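USP37 protein (Homo sapiens, PDB 3U12) probably cleaves ubiquitin from proteins as a C19-family cysteine deubiquitinase; this chain is its pleckstrin homology (PH) domain. Local coordinates at residues His23-Ile28 with Trp38-Phe43; Met31-Thr36 with Ile63-Gln68; Gln85-Leu90 with Ser99-Pro104. All coordinates share one frame; numbering follows the deposited sequence.

Contact 1: residues His23-Ile28 with Trp38-Phe43; sequences HGPIRI and WKEGSF
G24 and I26 pair with G41 and K39 as antiparallel strands of the PH-domain β-sheet, their backbones joined by four hydrogen bonds. G24 N gives its hydrogen to G41 O at 3.0 Å, and G41 N returns one to G24 O. At the second hydrogen-bonded pair I26 N reaches K39 O at 2.7 Å, while K39 N binds I26 O. Non-hydrogen-bonded pairs lie between and beside them; P25 suits one, since its missing N-H costs no bond across this pair, and its carbonyl O accepts from the backbone N of D101 in the next strand. E40 and S42 make their backbone hydrogen bonds on the other side, with N59 and H57. The amine of K39 leads away and is satisfied by T60.

Glycine fits position 24 because its backbone angles would drive a side chain into the preceding carbonyl. G41 is a glycine for another reason: a CB there would press on I26 CD1, which comes within 3.5 Å of G41 C and, at its far side, touches F43 CE1 at 3.6 Å. I26 CG1 lies anti to the carbonyl carbon (chi1 -69°), which carries CD1 towards G41. An alanine here would lack CG1, CG2 and CD1 and would probably open a gap beside F43.

On the other face P25 CB packs against W38 CE3. The flat indole of W38 suits the aliphatic part of R27: R27 CB sits over one face, 3.6 Å from the centroid of the W38 six-membered ring and only 9° off its normal.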
# COMPACT_ATOMS: atom_id res chain seq x y z
N HIS A 23 1.51 -6.02 6.74
CA HIS A 23 2.61 -6.88 6.35
C HIS A 23 2.23 -7.98 5.36
O HIS A 23 1.13 -8.52 5.44
CB HIS A 23 3.18 -7.55 7.62
CG HIS A 23 3.60 -6.57 8.67
ND1 HIS A 23 4.93 -6.21 8.84
CD2 HIS A 23 2.85 -5.90 9.58
CE1 HIS A 23 4.94 -5.33 9.83
NE2 HIS A 23 3.71 -5.10 10.29
N GLY A 24 3.18 -8.35 4.49
CA GLY A 24 2.98 -9.43 3.54
C GLY A 24 3.86 -9.32 2.31
O GLY A 24 4.55 -8.32 2.15
N PRO A 25 3.83 -10.32 1.40
CA PRO A 25 4.60 -10.19 0.16
C PRO A 25 4.11 -8.95 -0.62
O PRO A 25 2.90 -8.71 -0.71
CB PRO A 25 4.31 -11.49 -0.59
CG PRO A 25 3.82 -12.44 0.46
CD PRO A 25 3.05 -11.58 1.41
N ILE A 26 5.06 -8.16 -1.10
CA ILE A 26 4.81 -6.91 -1.82
C ILE A 26 5.38 -6.94 -3.25
O ILE A 26 6.51 -7.36 -3.45
CB ILE A 26 5.37 -5.70 -1.01
CG1 ILE A 26 4.53 -5.47 0.28
CG2 ILE A 26 5.43 -4.39 -1.88
CD1 ILE A 26 5.19 -4.47 1.30
N ARG A 27 4.59 -6.46 -4.23
CA ARG A 27 4.99 -6.34 -5.62
C ARG A 27 4.59 -4.93 -6.06
O ARG A 27 3.48 -4.50 -5.76
CB ARG A 27 4.26 -7.38 -6.49
CG ARG A 27 5.13 -8.04 -7.52
CD ARG A 27 4.32 -8.61 -8.67
NE ARG A 27 4.05 -7.59 -9.68
CZ ARG A 27 2.83 -7.23 -10.08
NH1 ARG A 27 1.76 -7.82 -9.58
NH2 ARG A 27 2.69 -6.28 -11.00
N ILE A 28 5.50 -4.21 -6.71
CA ILE A 28 5.21 -2.85 -7.15
C ILE A 28 5.54 -2.68 -8.64
O ILE A 28 6.50 -3.27 -9.14
CB ILE A 28 6.00 -1.82 -6.26
CG1 ILE A 28 5.53 -1.89 -4.77
CG2 ILE A 28 5.86 -0.36 -6.78
CD1 ILE A 28 6.45 -1.23 -3.84
N TRP A 38 7.82 -10.41 -6.04
CA TRP A 38 7.16 -10.43 -4.73
C TRP A 38 8.22 -10.45 -3.63
O TRP A 38 9.12 -11.29 -3.66
CB TRP A 38 6.23 -11.64 -4.60
CG TRP A 38 4.96 -11.52 -5.38
CD1 TRP A 38 4.64 -12.17 -6.54
CD2 TRP A 38 3.80 -10.75 -5.01
NE1 TRP A 38 3.35 -11.86 -6.91
CE2 TRP A 38 2.81 -10.98 -6.00
CE3 TRP A 38 3.49 -9.91 -3.93
CZ2 TRP A 38 1.56 -10.36 -5.96
CZ3 TRP A 38 2.24 -9.30 -3.89
CH2 TRP A 38 1.30 -9.53 -4.90
N LYS A 39 8.17 -9.48 -2.71
CA LYS A 39 9.15 -9.38 -1.63
C LYS A 39 8.43 -9.10 -0.33
O LYS A 39 7.66 -8.14 -0.25
CB LYS A 39 10.16 -8.24 -1.89
CG LYS A 39 11.10 -8.45 -3.06
CD LYS A 39 11.92 -7.18 -3.39
CE LYS A 39 12.86 -6.70 -2.30
NZ LYS A 39 13.64 -7.80 -1.66
N GLU A 40 8.74 -9.88 0.71
CA GLU A 40 8.15 -9.73 2.03
C GLU A 40 8.46 -8.34 2.61
O GLU A 40 9.61 -7.90 2.56
CB GLU A 40 8.70 -10.81 2.96
CG GLU A 40 7.94 -10.96 4.28
CD GLU A 40 6.49 -11.38 4.18
OE1 GLU A 40 5.68 -10.89 4.99
OE2 GLU A 40 6.15 -12.20 3.29
N GLY A 41 7.45 -7.68 3.15
CA GLY A 41 7.66 -6.37 3.75
C GLY A 41 6.42 -5.76 4.36
O GLY A 41 5.51 -6.48 4.74
N SER A 42 6.36 -4.43 4.42
CA SER A 42 5.21 -3.76 4.99
C SER A 42 4.91 -2.44 4.28
O SER A 42 5.81 -1.86 3.65
CB SER A 42 5.44 -3.52 6.49
OG SER A 42 6.44 -2.52 6.68
N PHE A 43 3.63 -2.01 4.35
CA PHE A 43 3.11 -0.71 3.94
C PHE A 43 2.85 0.02 5.27
O PHE A 43 2.17 -0.53 6.13
CB PHE A 43 1.78 -0.83 3.20
CG PHE A 43 1.84 -1.28 1.75
CD1 PHE A 43 3.07 -1.47 1.12
CD2 PHE A 43 0.68 -1.49 1.02
CE1 PHE A 43 3.12 -1.92 -0.21
CE2 PHE A 43 0.74 -1.91 -0.31
CZ PHE A 43 1.94 -2.16 -0.90

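Contact 2: residues Met31-Thr36 with Ile63-Gln68; sequences MQTGIT and IPRIFQ. With SO4 (sulfate ion), chain D.
This is a surface contact made by side chains, in which the turn between strands 25-30 and 34-35 of the PH-domain sheet leans on strand 65-68. Q32 and T33 on the turn meet R65 and F67 on the strand. A glutamine suits the place because its amide can accept at one end and donate at the other. Its OE1 takes a hydrogen from R65 NH1 at 2.8 Å (149° at the hydrogen). Its NE2 gives a weak bond to the backbone O of I66, 3.3 Å away.

Q32 and R65 run past each other in opposite directions, the planes of amide and guanidinium turned 69° from each other. Q32 CG stands between the backbone N and the carbonyl carbon (chi1 74°), and the extended chain carries the amide to the strand. There NE2 lies over one face of the F67 ring, 3.2 Å above its plane. At the strand's end Q68 NE2 donates to sulfate O4 at 2.8 Å, an ion probably from the crystallisation liquor.

T33 forms a classic β-bulge with G34 opposite S30; its OG1 is bonded to S30 OG and to G34 O, and G34 takes a positive phi that glycine adopts easily. Being branched, T33 also has a methyl for apolar neighbours: CG2 meets the edge of the F67 ring, 4.1 Å from F67 CZ, and touches R65 CD at 3.9 Å.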
# COMPACT_ATOMS: atom_id res chain seq x y z
N MSE A 31 7.60 3.81 -11.96
CA MSE A 31 8.75 4.43 -12.61
C MSE A 31 9.98 4.36 -11.66
O MSE A 31 11.08 4.04 -12.12
CB MSE A 31 8.42 5.91 -12.92
CG MSE A 31 7.53 6.09 -14.14
SE MSE A 31 8.50 5.63 -15.77
CE MSE A 31 9.39 7.36 -16.14
N GLN A 32 9.78 4.62 -10.33
CA GLN A 32 10.91 4.62 -9.38
C GLN A 32 11.37 3.20 -9.00
O GLN A 32 12.50 3.05 -8.54
CB GLN A 32 10.62 5.48 -8.12
CG GLN A 32 9.64 4.88 -7.10
CD GLN A 32 9.66 5.62 -5.76
OE1 GLN A 32 10.68 6.15 -5.32
NE2 GLN A 32 8.52 5.66 -5.09
N THR A 33 10.51 2.18 -9.15
CA THR A 33 10.96 0.82 -8.80
C THR A 33 11.14 -0.15 -10.01
O THR A 33 11.70 -1.24 -9.85
CB THR A 33 9.99 0.18 -7.81
OG1 THR A 33 8.77 -0.10 -8.48
CG2 THR A 33 9.73 1.04 -6.55
N GLY A 34 10.55 0.17 -11.16
CA GLY A 34 10.46 -0.78 -12.26
C GLY A 34 9.37 -1.78 -11.84
O GLY A 34 8.51 -1.44 -11.01
N ILE A 35 9.38 -2.99 -12.39
CA ILE A 35 8.41 -4.02 -11.97
C ILE A 35 9.16 -4.97 -11.05
O ILE A 35 10.03 -5.71 -11.52
CB ILE A 35 7.71 -4.74 -13.17
CG1 ILE A 35 6.91 -3.74 -14.02
CG2 ILE A 35 6.80 -5.89 -12.65
CD1 ILE A 35 6.35 -4.24 -15.35
N THR A 36 8.86 -4.93 -9.76
CA THR A 36 9.58 -5.76 -8.78
C THR A 36 9.03 -7.18 -8.72
O THR A 36 7.94 -7.45 -9.21
CB THR A 36 9.51 -5.12 -7.38
OG1 THR A 36 8.19 -5.30 -6.83
CG2 THR A 36 9.89 -3.64 -7.38
N ILE A 63 17.10 1.21 1.54
CA ILE A 63 16.41 2.47 1.86
C ILE A 63 14.92 2.36 1.47
O ILE A 63 14.63 2.15 0.29
CB ILE A 63 17.10 3.69 1.21
CG1 ILE A 63 18.54 3.87 1.75
CG2 ILE A 63 16.27 4.99 1.46
CD1 ILE A 63 19.53 4.50 0.78
N PRO A 64 13.97 2.52 2.41
CA PRO A 64 12.54 2.45 2.04
C PRO A 64 12.14 3.52 1.03
O PRO A 64 12.63 4.63 1.09
CB PRO A 64 11.81 2.69 3.38
CG PRO A 64 12.79 2.31 4.43
CD PRO A 64 14.13 2.73 3.86
N ARG A 65 11.22 3.18 0.15
CA ARG A 65 10.68 4.12 -0.84
C ARG A 65 9.35 4.64 -0.36
O ARG A 65 8.59 3.91 0.32
CB ARG A 65 10.54 3.47 -2.23
CG ARG A 65 11.88 3.00 -2.79
CD ARG A 65 12.04 3.28 -4.27
NE ARG A 65 13.45 3.38 -4.64
CZ ARG A 65 14.07 4.51 -4.98
NH1 ARG A 65 13.40 5.66 -5.04
NH2 ARG A 65 15.36 4.50 -5.29
N ILE A 66 9.05 5.88 -0.72
CA ILE A 66 7.82 6.53 -0.30
C ILE A 66 6.97 6.97 -1.51
O ILE A 66 7.49 7.47 -2.50
CB ILE A 66 8.12 7.69 0.68
CG1 ILE A 66 6.84 8.41 1.12
CG2 ILE A 66 9.16 8.68 0.16
CD1 ILE A 66 6.97 9.07 2.37
N PHE A 67 5.64 6.80 -1.37
CA PHE A 67 4.66 7.10 -2.40
C PHE A 67 3.66 8.02 -1.76
O PHE A 67 3.08 7.68 -0.71
CB PHE A 67 3.99 5.78 -2.83
CG PHE A 67 4.94 4.80 -3.49
CD1 PHE A 67 5.00 4.69 -4.87
CD2 PHE A 67 5.74 3.96 -2.72
CE1 PHE A 67 5.86 3.77 -5.48
CE2 PHE A 67 6.62 3.05 -3.32
CZ PHE A 67 6.65 2.95 -4.70
N GLN A 68 3.45 9.18 -2.37
CA GLN A 68 2.44 10.14 -1.90
C GLN A 68 1.04 9.56 -2.08
O GLN A 68 0.78 8.92 -3.10
CB GLN A 68 2.54 11.48 -2.65
CG GLN A 68 1.57 12.52 -2.06
CD GLN A 68 1.79 13.91 -2.57
OE1 GLN A 68 2.93 14.37 -2.72
NE2 GLN A 68 0.70 14.62 -2.82
S SO4 D . 0.21 18.00 -3.55
O1 SO4 D . -0.63 19.06 -4.14
O2 SO4 D . 1.58 18.50 -3.34
O3 SO4 D . -0.37 17.59 -2.26
O4 SO4 D . 0.24 16.85 -4.47

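Contact 3: residues Gln85-Leu90 with Ser99-Pro104; sequences QSRLML and SIDKVP
Strands 85-92 and 97-104 form a β-hairpin of the PH domain, and this contact is the part of it that contains a β-bulge. L88 and I100 make a hydrogen-bonded pair, L88 N to I100 O at 2.9 Å with I100 N returning to L88 O. Further along, S86 N binds V103 O at 2.8 Å and V103 N binds S86 O. Between these two pairs the register slips by one residue, and at K102, whose phi and psi are both positive, the chain turns a corner.

Beside the bulge R87 and D101 form a salt bridge. R87 NE points almost straight at D101 OD1, 3.1 Å away at 169°; OD1 lies in the guanidinium plane, yet the donor stands above the plane of the carboxylate, and the guanidinium and carboxylate planes stand nearly at right angles (89°). A second, weak bond runs from R87 NH2 to D101 OD2 at 3.5 Å. R87 CG is anti to the backbone N (chi1 -171°), and the bend at chi3 brings NE round to the acid. D101 OD1 also accepts from S81 OG, which would help to fix the carboxylate that R87 grips.

On the buried face L88 CB packs against I100 CG2 at 3.8 Å, branched apolar chains suited to such a position.

The face carrying L88, S86 and V103 is covered by helix 105-119: L88 rests on M111 and L115, S86 and V103 on A108, while S86 OG bonds S105 OG at the helix start. Strand 73-80 flanks 85-92 on one side, and strand 25-30 pairs with 97-104 on the other.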
# COMPACT_ATOMS: atom_id res chain seq x y z
N GLN A 85 -7.58 -14.07 4.68
CA GLN A 85 -6.57 -13.16 4.14
C GLN A 85 -7.04 -12.45 2.88
O GLN A 85 -7.94 -12.92 2.18
CB GLN A 85 -5.25 -13.89 3.88
CG GLN A 85 -4.54 -14.39 5.14
CD GLN A 85 -3.31 -15.20 4.81
OE1 GLN A 85 -3.24 -15.90 3.79
NE2 GLN A 85 -2.33 -15.15 5.69
N SER A 86 -6.42 -11.31 2.59
CA SER A 86 -6.77 -10.50 1.43
C SER A 86 -5.54 -9.92 0.74
O SER A 86 -4.46 -9.80 1.34
CB SER A 86 -7.71 -9.37 1.82
OG SER A 86 -8.92 -9.88 2.35
N ARG A 87 -5.72 -9.57 -0.53
CA ARG A 87 -4.72 -8.90 -1.33
C ARG A 87 -5.24 -7.50 -1.53
O ARG A 87 -6.39 -7.32 -1.92
CB ARG A 87 -4.50 -9.59 -2.68
CG ARG A 87 -3.29 -9.02 -3.43
CD ARG A 87 -3.09 -9.65 -4.79
NE ARG A 87 -2.49 -10.99 -4.71
CZ ARG A 87 -2.00 -11.66 -5.74
NH1 ARG A 87 -2.00 -11.12 -6.95
NH2 ARG A 87 -1.47 -12.86 -5.56
N LEU A 88 -4.41 -6.51 -1.22
CA LEU A 88 -4.78 -5.12 -1.37
C LEU A 88 -4.02 -4.55 -2.55
O LEU A 88 -2.80 -4.64 -2.60
CB LEU A 88 -4.46 -4.35 -0.06
CG LEU A 88 -4.91 -2.88 -0.02
CD1 LEU A 88 -5.38 -2.51 1.38
CD2 LEU A 88 -3.75 -1.95 -0.46
N MSE A 89 -4.75 -3.92 -3.47
CA MSE A 89 -4.14 -3.34 -4.67
C MSE A 89 -4.47 -1.87 -4.76
O MSE A 89 -5.63 -1.47 -4.81
CB MSE A 89 -4.60 -4.12 -5.92
CG MSE A 89 -4.02 -5.52 -5.95
SE MSE A 89 -5.08 -6.73 -6.99
CE MSE A 89 -3.65 -7.75 -7.79
N LEU A 90 -3.44 -1.07 -4.66
CA LEU A 90 -3.50 0.38 -4.67
C LEU A 90 -2.93 0.93 -5.97
O LEU A 90 -1.74 0.74 -6.23
CB LEU A 90 -2.68 0.90 -3.48
CG LEU A 90 -2.47 2.42 -3.33
CD1 LEU A 90 -3.80 3.15 -3.13
CD2 LEU A 90 -1.51 2.72 -2.19
N SER A 99 0.96 -3.64 -4.73
CA SER A 99 0.23 -4.81 -4.26
C SER A 99 0.85 -5.39 -3.01
O SER A 99 2.07 -5.42 -2.86
CB SER A 99 0.14 -5.86 -5.35
OG SER A 99 -0.70 -5.38 -6.39
N ILE A 100 -0.01 -5.85 -2.09
CA ILE A 100 0.41 -6.49 -0.85
C ILE A 100 -0.52 -7.67 -0.65
O ILE A 100 -1.74 -7.53 -0.74
CB ILE A 100 0.53 -5.53 0.37
CG1 ILE A 100 1.15 -6.27 1.60
CG2 ILE A 100 -0.82 -4.87 0.71
CD1 ILE A 100 1.67 -5.37 2.76
N ASP A 101 0.08 -8.85 -0.49
CA ASP A 101 -0.67 -10.10 -0.43
C ASP A 101 -0.68 -10.73 0.95
O ASP A 101 0.09 -10.31 1.82
CB ASP A 101 -0.07 -11.07 -1.47
CG ASP A 101 -1.02 -12.19 -1.88
OD1 ASP A 101 -2.25 -11.99 -1.80
OD2 ASP A 101 -0.52 -13.26 -2.26
N LYS A 102 -1.59 -11.71 1.17
CA LYS A 102 -1.71 -12.50 2.40
C LYS A 102 -1.85 -11.62 3.68
O LYS A 102 -1.32 -11.97 4.73
CB LYS A 102 -0.51 -13.47 2.52
CG LYS A 102 -0.43 -14.50 1.40
CD LYS A 102 0.82 -15.37 1.52
CE LYS A 102 0.98 -16.35 0.39
NZ LYS A 102 -0.06 -17.42 0.41
N VAL A 103 -2.59 -10.52 3.57
CA VAL A 103 -2.83 -9.62 4.70
C VAL A 103 -4.02 -10.14 5.50
O VAL A 103 -5.05 -10.38 4.87
CB VAL A 103 -3.09 -8.17 4.20
CG1 VAL A 103 -3.29 -7.20 5.36
CG2 VAL A 103 -1.95 -7.69 3.29
N PRO A 104 -3.96 -10.25 6.86
CA PRO A 104 -5.18 -10.65 7.60
C PRO A 104 -6.31 -9.72 7.16
O PRO A 104 -6.09 -8.50 7.05
CB PRO A 104 -4.77 -10.46 9.06
CG PRO A 104 -3.29 -10.59 9.06
CD PRO A 104 -2.84 -9.97 7.78

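In the fold
Strand 25-30 joins all three contacts within the curled sheet of the PH domain. It binds strand 97-104 directly: R27 O lies 2.9 Å from S99 N, so the contact 3 hairpin continues the pairing of contact 1, and F43 CE2 touches I100 CG2 at 3.5 Å. Toward contact 2, whose centre is 12 Å from that of contact 1, I28 N probably bonds T36 OG1 at 2.9 Å. Contacts 2 and 3 do not touch, their nearest atoms being about 6 Å apart. The side chains of W38, in contact 1, and of D101, in contact 3, each come within about 3 Å (nearest atoms) of bound acetate, probably from the crystallisation liquor.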